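Local coordinates for galactose-1-phosphate uridylyltransferase (Pyrobaculum aerophilum str. IM2, PDB 6K9Z), which transfers uridylyl groups between a UDP-sugar and galactose 1-phosphate, with zinc as a bound cofactor, at the interface of chains A and B. Numbering follows the deposited sequence. Chains: chain A/B, Galactose-1-phosphate uridylyltransferase.

The interface of chains A and B. Residues chain A 5-8, 13, 68; chain B 171, 175, 196-197, 199.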
loop_
_atom_site.group_PDB
_atom_site.type_symbol
_atom_site.label_atom_id
_atom_site.label_comp_id
_atom_site.label_asym_id
_atom_site.label_seq_id
_atom_site.Cartn_x
_atom_site.Cartn_y
_atom_site.Cartn_z
ATOM N N LYS A 5 -8.681 10.398 -10.500
ATOM C CA LYS A 5 -9.284 9.131 -10.047
ATOM C C LYS A 5 -8.871 8.007 -10.990
ATOM O O LYS A 5 -8.921 8.171 -12.207
ATOM C CB LYS A 5 -10.793 9.275 -9.919
ATOM C CG LYS A 5 -11.501 8.076 -9.381
ATOM C CD LYS A 5 -12.943 8.428 -9.175
ATOM C CE LYS A 5 -13.812 7.229 -8.953
ATOM N NZ LYS A 5 -15.160 7.678 -8.561
ATOM N N ASP A 6 -8.407 6.920 -10.389
ATOM C CA ASP A 6 -8.069 5.674 -11.130
ATOM C C ASP A 6 -9.387 5.054 -11.589
ATOM O O ASP A 6 -10.243 4.736 -10.782
ATOM C CB ASP A 6 -7.228 4.751 -10.247
ATOM C CG ASP A 6 -6.794 3.474 -10.931
ATOM O OD1 ASP A 6 -7.620 2.900 -11.656
ATOM O OD2 ASP A 6 -5.608 3.103 -10.731
ATOM N N PRO A 7 -9.622 4.904 -12.893
ATOM C CA PRO A 7 -10.926 4.419 -13.350
ATOM C C PRO A 7 -11.095 2.898 -13.196
ATOM O O PRO A 7 -12.185 2.419 -13.380
ATOM C CB PRO A 7 -10.929 4.883 -14.791
ATOM C CG PRO A 7 -9.471 4.749 -15.213
ATOM C CD PRO A 7 -8.700 5.224 -13.990
ATOM N N PHE A 8 -10.037 2.189 -12.789
ATOM C CA PHE A 8 -10.084 0.736 -12.494
ATOM C C PHE A 8 -10.229 0.451 -11.014
ATOM O O PHE A 8 -10.751 -0.615 -10.658
ATOM C CB PHE A 8 -8.888 0.031 -13.141
ATOM C CG PHE A 8 -8.870 0.209 -14.627
ATOM C CD1 PHE A 8 -9.838 -0.395 -15.438
ATOM C CD2 PHE A 8 -7.886 0.965 -15.233
ATOM C CE1 PHE A 8 -9.815 -0.243 -16.813
ATOM C CE2 PHE A 8 -7.872 1.124 -16.609
ATOM C CZ PHE A 8 -8.847 0.530 -17.397
ATOM N N ILE A 13 -5.671 10.215 -6.628
ATOM C CA ILE A 13 -4.288 10.722 -6.589
ATOM C C ILE A 13 -4.359 12.246 -6.416
ATOM O O ILE A 13 -4.934 12.940 -7.291
ATOM C CB ILE A 13 -3.494 10.308 -7.845
ATOM C CG1 ILE A 13 -3.670 8.800 -8.125
ATOM C CG2 ILE A 13 -2.031 10.678 -7.709
ATOM C CD1 ILE A 13 -4.843 8.457 -9.024
ATOM N N TYR A 68 -11.541 10.387 -18.121
ATOM C CA TYR A 68 -11.071 10.384 -16.709
ATOM C C TYR A 68 -11.831 11.394 -15.867
ATOM O O TYR A 68 -12.196 12.502 -16.400
ATOM C CB TYR A 68 -9.575 10.686 -16.604
ATOM C CG TYR A 68 -8.735 9.712 -17.381
ATOM C CD1 TYR A 68 -8.697 8.363 -17.073
ATOM C CD2 TYR A 68 -8.052 10.135 -18.508
ATOM C CE1 TYR A 68 -7.965 7.460 -17.836
ATOM C CE2 TYR A 68 -7.319 9.252 -19.271
ATOM C CZ TYR A 68 -7.256 7.915 -18.931
ATOM O OH TYR A 68 -6.525 7.080 -19.720
ATOM N N LEU B 171 -12.430 -0.844 -21.833
ATOM C CA LEU B 171 -11.879 0.457 -21.376
ATOM C C LEU B 171 -10.377 0.494 -21.617
ATOM O O LEU B 171 -9.840 1.562 -21.962
ATOM C CB LEU B 171 -12.164 0.691 -19.891
ATOM C CG LEU B 171 -11.581 2.007 -19.338
ATOM C CD1 LEU B 171 -11.930 3.241 -20.195
ATOM C CD2 LEU B 171 -12.099 2.246 -17.937
ATOM N N ILE B 175 -8.244 3.314 -23.667
ATOM C CA ILE B 175 -7.070 4.028 -23.077
ATOM C C ILE B 175 -5.828 3.852 -23.961
ATOM O O ILE B 175 -5.172 4.859 -24.329
ATOM C CB ILE B 175 -6.862 3.599 -21.629
ATOM C CG1 ILE B 175 -7.979 4.145 -20.737
ATOM C CG2 ILE B 175 -5.465 4.026 -21.149
ATOM C CD1 ILE B 175 -8.030 3.528 -19.342
ATOM N N PHE B 196 -2.687 8.340 -16.910
ATOM C CA PHE B 196 -3.225 9.611 -16.386
ATOM C C PHE B 196 -3.346 9.499 -14.863
ATOM O O PHE B 196 -3.188 10.508 -14.179
ATOM C CB PHE B 196 -4.585 9.878 -17.031
ATOM C CG PHE B 196 -5.239 11.162 -16.594
ATOM C CD1 PHE B 196 -4.907 12.374 -17.176
ATOM C CD2 PHE B 196 -6.165 11.147 -15.570
ATOM C CE1 PHE B 196 -5.516 13.556 -16.753
ATOM C CE2 PHE B 196 -6.773 12.321 -15.159
ATOM C CZ PHE B 196 -6.461 13.506 -15.770
ATOM N N TYR B 197 -3.740 8.309 -14.412
ATOM C CA TYR B 197 -4.019 7.946 -12.992
ATOM C C TYR B 197 -2.792 7.310 -12.333
ATOM O O TYR B 197 -2.962 6.530 -11.328
ATOM C CB TYR B 197 -5.237 7.016 -12.928
ATOM C CG TYR B 197 -5.213 5.927 -13.970
ATOM C CD1 TYR B 197 -5.651 6.180 -15.255
ATOM C CD2 TYR B 197 -4.712 4.672 -13.698
ATOM C CE1 TYR B 197 -5.628 5.206 -16.251
ATOM C CE2 TYR B 197 -4.618 3.707 -14.688
ATOM C CZ TYR B 197 -5.137 3.950 -15.956
ATOM O OH TYR B 197 -5.000 3.024 -16.948
ATOM N N LYS B 199 0.073 6.680 -9.716
ATOM C CA LYS B 199 0.125 6.939 -8.249
ATOM C C LYS B 199 1.564 6.924 -7.715
ATOM O O LYS B 199 1.779 7.452 -6.615
ATOM C CB LYS B 199 -0.606 5.840 -7.474
ATOM C CG LYS B 199 -1.991 5.484 -7.979
ATOM C CD LYS B 199 -2.526 4.206 -7.385
ATOM C CE LYS B 199 -3.705 3.675 -8.168
ATOM N NZ LYS B 199 -3.612 4.057 -9.596
HETATM O O HOH W 1 -3.833 6.879 -18.977
#
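A:Asp6, A:Pro7 and A:Phe8 form a turn-like loop after strand 2-5 (psi -6° at A:Pro7, -26° at A:Phe8) beside the B:Tyr197 loop. The B:Tyr197 side chain stands between its backbone N and carbonyl carbon, chi1 44°, and its ring lies against the A:Asp6-A:Pro7 segment. A:Pro7 CD sits over one face of this ring, 3.4 Å from B:Tyr197 CD1. The phenol oxygen OH of B:Tyr197 meets the edge of the A:Phe8 ring in plane, 3.5 Å from CE2. The far end of that phenyl ring packs on B:Leu171 and B:Ile175. B:Lys199 NZ donates a hydrogen bond to A:Asp6 OD2 (2.5 Å) on its anti lone pair; the pair is also a salt bridge. A:Asp6 OD1 accepts the A:Phe8 backbone N (2.8 Å), and these two bonds hold the carboxylate's rotation. NZ also donates to the backbone carbonyl B:Tyr197 O, which positions the ammonium. B:Phe196 CB lies over one face of the A:Tyr68 ring, off centre. A:Tyr68 CE1 is 3.6 Å from B:Tyr197 CE1. The A:Tyr68 hydroxyl OH binds a water at 2.8 Å, which also meets B:Phe196 N. An alanine in place of A:Tyr68 would probably leave a gap beside B:Phe196 and B:Tyr197 and cost the water its hydroxyl partner. The patch joins the loop after strand 2-5, strand 12-15 and loop residue A:Tyr68 to helix 171-178 and the 196-199 loop of chain B. Its centre is about 28 Å from A:Phe140, the active-site position, changed in this mutant. It recurs with chains exchanged in this two-fold dimer, which may be biological.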